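Local coordinates for protein monovalent Na+/H+ antiporter subunit A (PDB 7D3U) that forms subunit A of the Mrp complex, a giant bacterial sodium proton pump that exchanges Na+ for H+ across the cell membrane, at the interface of chains A and B and the interface of chains A and C. Sequence-based numbering; all coordinates share one arbitrary frame. Chains: chain A, Monovalent Na+/H+ antiporter subunit A; chain B, Monovalent Na+/H+ antiporter subunit C; chain C, Monovalent Na+/H+ antiporter subunit F.

Contact 1: the interface of chains A and B. Residues chain A 603, 606, 609-610, 639; chain B 2, 5-6, 9.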
# COMPACT_ATOMS: atom_id res chain seq x y z
N TRP A 603 24.94 2.89 -33.56
CA TRP A 603 24.93 4.31 -33.26
C TRP A 603 23.85 5.03 -34.03
O TRP A 603 23.35 6.06 -33.57
CB TRP A 603 26.31 4.91 -33.55
CG TRP A 603 27.39 4.26 -32.76
CD1 TRP A 603 28.26 3.31 -33.19
CD2 TRP A 603 27.72 4.50 -31.39
NE1 TRP A 603 29.12 2.95 -32.18
CE2 TRP A 603 28.80 3.66 -31.06
CE3 TRP A 603 27.20 5.35 -30.40
CZ2 TRP A 603 29.37 3.65 -29.79
CZ3 TRP A 603 27.76 5.33 -29.15
CH2 TRP A 603 28.84 4.49 -28.85
N VAL A 606 20.81 4.44 -31.97
CA VAL A 606 20.99 5.22 -30.75
C VAL A 606 20.69 6.69 -31.01
O VAL A 606 20.02 7.36 -30.21
CB VAL A 606 22.41 5.02 -30.18
CG1 VAL A 606 22.81 6.20 -29.32
CG2 VAL A 606 22.46 3.74 -29.38
N LEU A 609 16.96 7.19 -31.48
CA LEU A 609 16.24 7.12 -30.21
C LEU A 609 16.47 8.37 -29.38
O LEU A 609 15.54 8.88 -28.75
CB LEU A 609 16.68 5.87 -29.44
CG LEU A 609 15.84 5.53 -28.22
CD1 LEU A 609 14.39 5.33 -28.61
CD2 LEU A 609 16.39 4.29 -27.54
N VAL A 610 17.70 8.88 -29.36
CA VAL A 610 17.99 10.11 -28.62
C VAL A 610 17.19 11.27 -29.20
O VAL A 610 16.62 12.08 -28.47
CB VAL A 610 19.50 10.40 -28.64
CG1 VAL A 610 19.77 11.84 -28.25
CG2 VAL A 610 20.23 9.44 -27.71
N TRP A 639 15.65 -1.30 -32.43
CA TRP A 639 16.63 -1.72 -31.43
C TRP A 639 16.51 -3.22 -31.15
O TRP A 639 17.50 -3.95 -31.20
CB TRP A 639 16.42 -0.92 -30.14
CG TRP A 639 17.61 -0.15 -29.68
CD1 TRP A 639 17.61 1.14 -29.22
CD2 TRP A 639 18.96 -0.61 -29.58
NE1 TRP A 639 18.88 1.51 -28.86
CE2 TRP A 639 19.72 0.46 -29.07
CE3 TRP A 639 19.60 -1.81 -29.88
CZ2 TRP A 639 21.09 0.36 -28.86
CZ3 TRP A 639 20.96 -1.91 -29.67
CH2 TRP A 639 21.69 -0.83 -29.17
N THR B 2 26.43 1.30 -26.33
CA THR B 2 25.25 1.94 -26.93
C THR B 2 23.98 1.55 -26.19
O THR B 2 23.10 2.38 -25.97
CB THR B 2 25.15 1.56 -28.40
OG1 THR B 2 24.96 0.14 -28.51
CG2 THR B 2 26.40 1.95 -29.14
N ILE B 5 23.91 3.92 -23.39
CA ILE B 5 23.58 5.30 -23.73
C ILE B 5 22.09 5.44 -23.98
O ILE B 5 21.45 6.39 -23.51
CB ILE B 5 24.40 5.76 -24.96
CG1 ILE B 5 25.88 5.84 -24.60
CG2 ILE B 5 23.90 7.10 -25.46
CD1 ILE B 5 26.74 6.35 -25.73
N SER B 6 21.50 4.49 -24.71
CA SER B 6 20.07 4.57 -25.00
C SER B 6 19.24 4.40 -23.73
O SER B 6 18.24 5.10 -23.54
CB SER B 6 19.69 3.52 -26.04
OG SER B 6 19.88 2.22 -25.53
N VAL B 9 19.45 7.65 -21.79
CA VAL B 9 18.64 8.71 -22.39
C VAL B 9 17.16 8.47 -22.13
O VAL B 9 16.42 9.41 -21.80
CB VAL B 9 18.95 8.81 -23.90
CG1 VAL B 9 17.87 9.61 -24.60
CG2 VAL B 9 20.31 9.44 -24.11
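Helix 603-617 of chain A, with A:Trp639 of helix 622-642 beside it, packs against the first turns of helix 2-17 of chain B. B:Thr2 uses each branch of its side chain differently. Its methyl CG2, anti to the carbonyl carbon, makes a CH-pi contact with one face of the A:Trp603 indole, centred over the six-membered ring at 3.3 Å from its centroid and so off the middle of the whole indole. The hydroxyl OG1 takes the crowded position between backbone N and carbonyl carbon (chi1 63°) and so turns the other way, reaching the edge of A:Trp639 in the ring plane, with OG1 3.5 Å from CH2. The branching carbon is also covered: CB of B:Thr2 lies 3.6 Å from CG2 of A:Val606. One turn on, B:Ile5 crosses A:Trp603 at about a right angle and brings its tip CD1 to 3.7 Å from the rim carbon CZ3. B:Ser6 turns its CB to A:Leu609 CD2 at 3.7 Å, while its OG, likewise in the crowded position (chi1 65°), makes a weak hydrogen bond back to the carbonyl O of B:Thr2. At the far end A:Val610 and B:Val9 cross nearly perpendicularly, their CG2 methyls 3.6 Å apart. Apolar packing by A:Trp603 and the valines, with A:Trp639 touching at its edge, probably helps to seat the start of the subunit C helix against subunit A within the Mrp complex.

Contact 2: the interface of chains A and C. Residues chain A 768, 835-836, 838-841, 844; chain C 78, 85.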
# COMPACT_ATOMS: atom_id res chain seq x y z
N ARG A 768 -15.45 14.71 -26.51
CA ARG A 768 -14.47 15.09 -27.52
C ARG A 768 -14.45 16.61 -27.67
O ARG A 768 -15.50 17.23 -27.89
CB ARG A 768 -14.80 14.42 -28.86
CG ARG A 768 -14.18 15.11 -30.05
CD ARG A 768 -14.33 14.27 -31.31
NE ARG A 768 -15.54 13.46 -31.28
CZ ARG A 768 -15.56 12.14 -31.48
NH1 ARG A 768 -14.43 11.49 -31.71
NH2 ARG A 768 -16.71 11.48 -31.44
N TYR A 835 -12.24 1.03 -36.81
CA TYR A 835 -12.71 2.22 -36.13
C TYR A 835 -12.48 3.46 -36.98
O TYR A 835 -13.39 4.28 -37.17
CB TYR A 835 -12.02 2.36 -34.77
CG TYR A 835 -12.21 3.72 -34.14
CD1 TYR A 835 -13.37 4.02 -33.44
CD2 TYR A 835 -11.23 4.70 -34.24
CE1 TYR A 835 -13.54 5.26 -32.86
CE2 TYR A 835 -11.40 5.94 -33.67
CZ TYR A 835 -12.56 6.21 -32.98
OH TYR A 835 -12.73 7.45 -32.41
N LEU A 836 -11.26 3.62 -37.49
CA LEU A 836 -10.94 4.79 -38.32
C LEU A 836 -11.77 4.82 -39.59
O LEU A 836 -11.98 5.89 -40.17
CB LEU A 836 -9.46 4.80 -38.66
CG LEU A 836 -8.47 4.88 -37.50
CD1 LEU A 836 -7.05 4.80 -38.01
CD2 LEU A 836 -8.68 6.16 -36.71
N ALA A 838 -15.00 4.05 -39.99
CA ALA A 838 -16.42 4.33 -39.84
C ALA A 838 -16.76 5.76 -40.25
O ALA A 838 -15.95 6.67 -40.07
CB ALA A 838 -16.85 4.09 -38.39
N PRO A 839 -17.95 5.97 -40.82
CA PRO A 839 -18.34 7.33 -41.23
C PRO A 839 -18.46 8.28 -40.06
O PRO A 839 -17.84 9.35 -40.05
CB PRO A 839 -19.70 7.11 -41.91
CG PRO A 839 -19.77 5.64 -42.20
CD PRO A 839 -18.99 4.98 -41.12
N SER A 840 -19.25 7.91 -39.06
CA SER A 840 -19.52 8.76 -37.90
C SER A 840 -19.25 7.98 -36.62
O SER A 840 -18.69 6.87 -36.64
CB SER A 840 -20.95 9.28 -37.95
OG SER A 840 -21.81 8.48 -37.16
N ASP A 841 -19.65 8.56 -35.50
CA ASP A 841 -19.38 7.98 -34.19
C ASP A 841 -20.28 6.79 -33.87
O ASP A 841 -19.88 5.93 -33.08
CB ASP A 841 -19.54 9.04 -33.10
CG ASP A 841 -18.83 8.67 -31.82
OD1 ASP A 841 -18.15 7.62 -31.79
OD2 ASP A 841 -18.95 9.43 -30.84
N ALA A 844 -18.90 3.53 -35.50
CA ALA A 844 -17.57 3.17 -35.04
C ALA A 844 -17.56 2.27 -33.82
O ALA A 844 -16.50 1.75 -33.46
CB ALA A 844 -16.76 4.43 -34.74
N ARG C 78 -6.57 11.71 -37.66
CA ARG C 78 -7.73 11.74 -36.78
C ARG C 78 -7.50 12.61 -35.55
O ARG C 78 -8.47 13.06 -34.94
CB ARG C 78 -8.09 10.32 -36.35
CG ARG C 78 -9.46 10.18 -35.70
CD ARG C 78 -10.54 10.77 -36.58
NE ARG C 78 -10.51 10.20 -37.92
CZ ARG C 78 -11.16 9.10 -38.28
NH1 ARG C 78 -11.88 8.44 -37.39
NH2 ARG C 78 -11.08 8.66 -39.53
N ARG C 85 -14.54 13.26 -37.57
CA ARG C 85 -14.31 12.62 -38.86
C ARG C 85 -14.29 13.64 -39.99
O ARG C 85 -13.22 14.11 -40.39
CB ARG C 85 -15.38 11.56 -39.12
CG ARG C 85 -15.06 10.19 -38.58
CD ARG C 85 -15.46 10.08 -37.13
NE ARG C 85 -15.11 8.78 -36.57
CZ ARG C 85 -15.27 8.45 -35.30
NH1 ARG C 85 -15.78 9.32 -34.45
NH2 ARG C 85 -14.91 7.24 -34.88
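The C-terminal end of helix 821-837 and the loop after it in chain A, joined by A:Arg768 from another loop, meet helix 71-80 and the C-terminal tail of chain C. Two arginines of chain C do the reaching. C:Arg78, bent at chi2 and chi3, sends NH2 to the carbonyl O of A:Leu836, a 3.0 Å hydrogen bond that is fairly straight (162° at H), falls on a carbonyl lone pair and lies near the guanidinium plane. A:Leu836 CD2 covers one face of that guanidinium, and CG of C:Arg85 the opposite face. C:Arg85 is the last residue of its chain; after a bend at chi2 (85°) it runs out straight among A:Tyr835, A:Asp841 and A:Ala844. Its guanidinium stands steeply to the A:Tyr835 ring, the planes 64° apart, with NH2 directed at the CE1-CZ-OH side of the ring. The carbonyl O of A:Ser840 sits over the guanidinium centre. C:Arg85 NH1 forms a long salt bridge to A:Asp841 OD1. That carboxylate also pairs within chain A, A:Asp841 OD2 lying 3.1 Å from A:Arg768 NH2, so it probably offsets the charge of both arginines. The site lies where helix 821-837 gives way to loop, at the same end of the bundle as the C-terminus of chain C.

Contact 3: the interface of chains A and B. Residues chain A 613, 616-617, 625, 629, 632, 663, 674; chain B 17, 25, 28, 31-32.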
# COMPACT_ATOMS: atom_id res chain seq x y z
N THR A 613 13.49 10.88 -28.27
CA THR A 613 13.26 11.18 -26.86
C THR A 613 13.36 12.68 -26.59
O THR A 613 12.55 13.23 -25.84
CB THR A 613 14.26 10.41 -26.00
OG1 THR A 613 14.10 9.01 -26.23
CG2 THR A 613 14.02 10.71 -24.53
N MET A 616 10.34 14.37 -27.88
CA MET A 616 9.19 14.11 -27.03
C MET A 616 9.23 14.95 -25.76
O MET A 616 8.20 15.47 -25.32
CB MET A 616 9.11 12.63 -26.67
CG MET A 616 7.92 12.29 -25.78
SD MET A 616 7.93 10.58 -25.23
CE MET A 616 8.40 9.75 -26.74
N VAL A 617 10.41 15.09 -25.15
CA VAL A 617 10.49 15.81 -23.89
C VAL A 617 10.49 17.33 -24.07
O VAL A 617 10.23 18.05 -23.11
CB VAL A 617 11.72 15.40 -23.07
CG1 VAL A 617 11.72 13.90 -22.84
CG2 VAL A 617 12.99 15.84 -23.77
N ALA A 625 3.90 15.16 -29.35
CA ALA A 625 4.30 14.19 -28.34
C ALA A 625 3.87 12.77 -28.73
O ALA A 625 4.64 11.82 -28.55
CB ALA A 625 3.72 14.57 -26.99
N VAL A 629 6.12 9.64 -29.65
CA VAL A 629 5.93 8.35 -29.00
C VAL A 629 5.93 7.23 -30.03
O VAL A 629 6.56 6.19 -29.84
CB VAL A 629 4.63 8.35 -28.18
CG1 VAL A 629 4.06 6.95 -28.06
CG2 VAL A 629 4.89 8.93 -26.81
N VAL A 632 9.56 6.82 -31.11
CA VAL A 632 10.36 6.10 -30.13
C VAL A 632 9.99 4.63 -30.12
O VAL A 632 10.86 3.76 -29.95
CB VAL A 632 10.21 6.75 -28.74
CG1 VAL A 632 10.72 5.82 -27.65
CG2 VAL A 632 10.95 8.07 -28.69
N ILE A 663 -3.67 6.65 -27.40
CA ILE A 663 -3.31 8.01 -27.03
C ILE A 663 -4.05 9.01 -27.90
O ILE A 663 -4.45 10.07 -27.42
CB ILE A 663 -1.78 8.22 -27.11
CG1 ILE A 663 -1.08 7.43 -26.01
CG2 ILE A 663 -1.43 9.68 -26.95
CD1 ILE A 663 0.40 7.71 -25.92
N PHE A 674 0.30 21.07 -23.95
CA PHE A 674 0.56 20.67 -22.58
C PHE A 674 0.45 21.87 -21.65
O PHE A 674 0.55 23.03 -22.07
CB PHE A 674 1.95 20.05 -22.45
CG PHE A 674 2.07 18.70 -23.10
CD1 PHE A 674 1.02 17.80 -23.06
CD2 PHE A 674 3.23 18.34 -23.75
CE1 PHE A 674 1.13 16.57 -23.65
CE2 PHE A 674 3.35 17.10 -24.34
CZ PHE A 674 2.30 16.22 -24.30
N LEU B 17 9.83 13.71 -17.79
CA LEU B 17 8.41 13.78 -18.12
C LEU B 17 7.53 13.49 -16.91
O LEU B 17 6.51 14.15 -16.71
CB LEU B 17 8.09 12.81 -19.26
CG LEU B 17 8.52 13.26 -20.65
CD1 LEU B 17 8.15 12.22 -21.68
CD2 LEU B 17 7.89 14.60 -20.99
N ARG B 25 1.47 13.84 -20.14
CA ARG B 25 2.91 14.09 -20.07
C ARG B 25 3.59 13.23 -19.02
O ARG B 25 4.83 13.20 -18.98
CB ARG B 25 3.16 15.57 -19.79
CG ARG B 25 4.50 16.09 -20.27
CD ARG B 25 4.47 17.60 -20.40
NE ARG B 25 5.80 18.20 -20.41
CZ ARG B 25 6.60 18.21 -21.48
NH1 ARG B 25 6.21 17.66 -22.61
NH2 ARG B 25 7.79 18.78 -21.40
N LEU B 28 3.58 9.50 -20.88
CA LEU B 28 4.69 9.42 -21.82
C LEU B 28 5.99 9.08 -21.11
O LEU B 28 6.80 8.29 -21.61
CB LEU B 28 4.84 10.73 -22.59
CG LEU B 28 3.60 11.27 -23.31
CD1 LEU B 28 3.98 12.46 -24.16
CD2 LEU B 28 2.93 10.19 -24.14
N ILE B 31 5.93 5.48 -20.41
CA ILE B 31 6.22 4.73 -21.63
C ILE B 31 7.73 4.68 -21.86
O ILE B 31 8.30 3.62 -22.18
CB ILE B 31 5.50 5.35 -22.84
CG1 ILE B 31 4.00 5.08 -22.75
CG2 ILE B 31 6.05 4.81 -24.14
CD1 ILE B 31 3.20 5.75 -23.84
N LEU B 32 8.40 5.82 -21.69
CA LEU B 32 9.85 5.85 -21.85
C LEU B 32 10.54 4.98 -20.80
O LEU B 32 11.55 4.33 -21.09
CB LEU B 32 10.36 7.28 -21.78
CG LEU B 32 10.02 8.19 -22.96
CD1 LEU B 32 10.96 9.37 -23.00
CD2 LEU B 32 10.07 7.42 -24.27
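Apolar packing between transmembrane helices dominates this contact, in which helix 24-44 and the end of helix 2-17 of B, a CPA3 antiporter subunit C related to the complex I chain 4L family, lie against helices 603-617, 622-642 and 646-667 and the A:Phe674 loop of A. B:Leu28 divides its two methyls: CD1 meets A:Ala625 CB at 3.5 Å, and CD2 meets A:Val629 CG2 at 3.5 Å while also facing A:Ile663. A:Met616 extends through chi1 and chi2 (180° and -174°) and bends at chi3 (-43°), so that it meets B:Leu32 tip to tip, CE 3.8 Å from CD2. Its SD also touches B:Leu17, which crosses it nearly perpendicularly. The other B:Leu32 methyl, CD1, lies 3.7 Å from A:Thr613 CG2. A:Ile663 and B:Ile31 reach toward each other with their CD1 tips 4.0 Å apart. Polar contact comes from B:Arg25, extended from CG to NE, whose NH2 donates a 3.1 Å hydrogen bond to the carbonyl O of A:Val617, at the end of helix 603-617; the donor stands above the carbonyl plane. Around this arginine the packing is mixed: CG lies over the face of the A:Phe674 ring, CD is 3.6 Å from A:Phe674 CD2, and B:Leu17 CD2 covers one guanidinium face.

Contact 4: the interface of chains A and B. Residues chain A 675-677, 681; chain B 20-22, 96, 98, 100.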
# COMPACT_ATOMS: atom_id res chain seq x y z
N HIS A 675 0.24 21.59 -20.37
CA HIS A 675 0.15 22.66 -19.39
C HIS A 675 1.51 23.30 -19.19
O HIS A 675 2.52 22.61 -19.05
CB HIS A 675 -0.38 22.11 -18.07
CG HIS A 675 -1.78 21.59 -18.14
ND1 HIS A 675 -2.10 20.36 -18.67
CD2 HIS A 675 -2.96 22.14 -17.75
CE1 HIS A 675 -3.40 20.17 -18.60
NE2 HIS A 675 -3.95 21.24 -18.05
N THR A 676 1.54 24.63 -19.19
CA THR A 676 2.80 25.34 -19.03
C THR A 676 3.27 25.25 -17.58
O THR A 676 2.57 25.68 -16.66
CB THR A 676 2.64 26.80 -19.46
OG1 THR A 676 1.63 27.43 -18.66
CG2 THR A 676 2.28 26.90 -20.93
N VAL A 677 4.45 24.67 -17.38
CA VAL A 677 5.03 24.50 -16.06
C VAL A 677 6.11 25.56 -15.86
O VAL A 677 6.91 25.83 -16.77
CB VAL A 677 5.60 23.08 -15.88
CG1 VAL A 677 6.59 22.76 -16.98
CG2 VAL A 677 6.25 22.93 -14.51
N ARG A 681 11.39 24.94 -12.21
CA ARG A 681 10.85 23.61 -11.98
C ARG A 681 11.19 22.65 -13.11
O ARG A 681 11.33 21.45 -12.87
CB ARG A 681 9.33 23.67 -11.81
CG ARG A 681 8.63 22.32 -11.82
CD ARG A 681 7.51 22.27 -10.80
NE ARG A 681 6.58 21.18 -11.08
CZ ARG A 681 5.31 21.35 -11.42
NH1 ARG A 681 4.80 22.58 -11.51
NH2 ARG A 681 4.53 20.30 -11.66
N GLN B 20 6.69 16.48 -14.79
CA GLN B 20 6.08 17.63 -15.43
C GLN B 20 4.59 17.69 -15.09
O GLN B 20 4.09 16.94 -14.24
CB GLN B 20 6.31 17.57 -16.94
CG GLN B 20 7.76 17.73 -17.34
CD GLN B 20 8.45 18.88 -16.64
OE1 GLN B 20 8.32 20.03 -17.05
NE2 GLN B 20 9.18 18.58 -15.57
N ARG B 21 3.88 18.60 -15.74
CA ARG B 21 2.47 18.84 -15.48
C ARG B 21 1.61 18.19 -16.56
O ARG B 21 1.94 18.26 -17.75
CB ARG B 21 2.19 20.34 -15.41
CG ARG B 21 0.90 20.71 -14.71
CD ARG B 21 0.66 22.20 -14.76
NE ARG B 21 -0.65 22.56 -14.24
CZ ARG B 21 -1.27 23.70 -14.50
NH1 ARG B 21 -0.70 24.60 -15.29
NH2 ARG B 21 -2.47 23.95 -13.99
N GLY B 22 0.53 17.56 -16.14
CA GLY B 22 -0.36 16.88 -17.06
C GLY B 22 -0.21 15.38 -16.94
O GLY B 22 0.90 14.86 -16.78
N ASP B 96 -9.80 18.38 -17.25
CA ASP B 96 -8.55 18.33 -17.99
C ASP B 96 -7.76 17.13 -17.49
O ASP B 96 -8.27 16.29 -16.75
CB ASP B 96 -7.77 19.64 -17.83
CG ASP B 96 -8.42 20.79 -18.56
OD1 ASP B 96 -9.29 20.53 -19.41
OD2 ASP B 96 -8.05 21.96 -18.28
N ASP B 98 -4.78 17.93 -15.99
CA ASP B 98 -3.86 18.63 -15.11
C ASP B 98 -3.63 17.83 -13.84
O ASP B 98 -4.55 17.22 -13.29
CB ASP B 98 -4.41 20.02 -14.77
CG ASP B 98 -3.41 20.87 -14.01
OD1 ASP B 98 -2.27 20.42 -13.79
OD2 ASP B 98 -3.78 22.00 -13.62
N ASP B 100 -1.37 19.19 -11.18
CA ASP B 100 -1.02 20.02 -10.03
C ASP B 100 -2.23 20.27 -9.15
O ASP B 100 -2.92 21.29 -9.28
CB ASP B 100 -0.41 21.36 -10.47
CG ASP B 100 1.01 21.20 -10.98
OD1 ASP B 100 1.70 20.26 -10.54
OD2 ASP B 100 1.44 22.02 -11.81
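B:Asp98 OD1, a carboxylate oxygen, is gripped by two donors of its own chain, B:Arg21 NE at 2.7 Å and the backbone N of B:Asp100 at 3.0 Å. Both come from above the carboxylate plane, and the bond from the backbone N is the straighter (160° at H). B:Arg21 NE also forms a salt bridge to B:Asp100 OD2 at 3.2 Å, so the arginine ties the loop holding both aspartates to the turn after helix 2-17. A:His675 of a chain A loop lies across this network. Its ring is stacked on the B:Asp98 carboxylate with planes 25° apart, the B:Asp98 CB making a CH-pi contact 4.0 Å from the ring centroid. A:His675 CD2 sits over the centre of the B:Arg21 guanidinium, while A:His675 CB lies 3.5 Å from B:Arg21 CD. B:Asp96 and B:Asp98 might raise the ring's proton affinity, though the B:Arg21 guanidinium against it would probably work the other way. Farther along, A:Arg681 and B:Asp100 meet tip to tip in a salt bridge, NH2 to OD1 at 3.1 Å; hydrogen bonding there is weak, and the planes are turned 52° apart. A:Val677 CG2 lies over the face of the A:Arg681 guanidinium, toward its rim, 3.3 Å above the plane.

Contacts 1, 3 and 4 follow one another along the seam between chains A and B: the centres of their C-alpha atoms lie about 16 Å apart from contact 1 to contact 3 and about 14 Å from contact 3 to contact 4. Contacts 1 and 3 share helices 603-617 and 622-642 of A and helix 2-17 of B; adjacent residues A:Phe674 and A:His675 join contact 3 to contact 4. Packing gives way to charge toward the loops. Contact 2, about 25 Å from contact 3 and 37 Å from contact 1, joins chain C to chain A separately, so chain A touches both small subunits and may help hold them together.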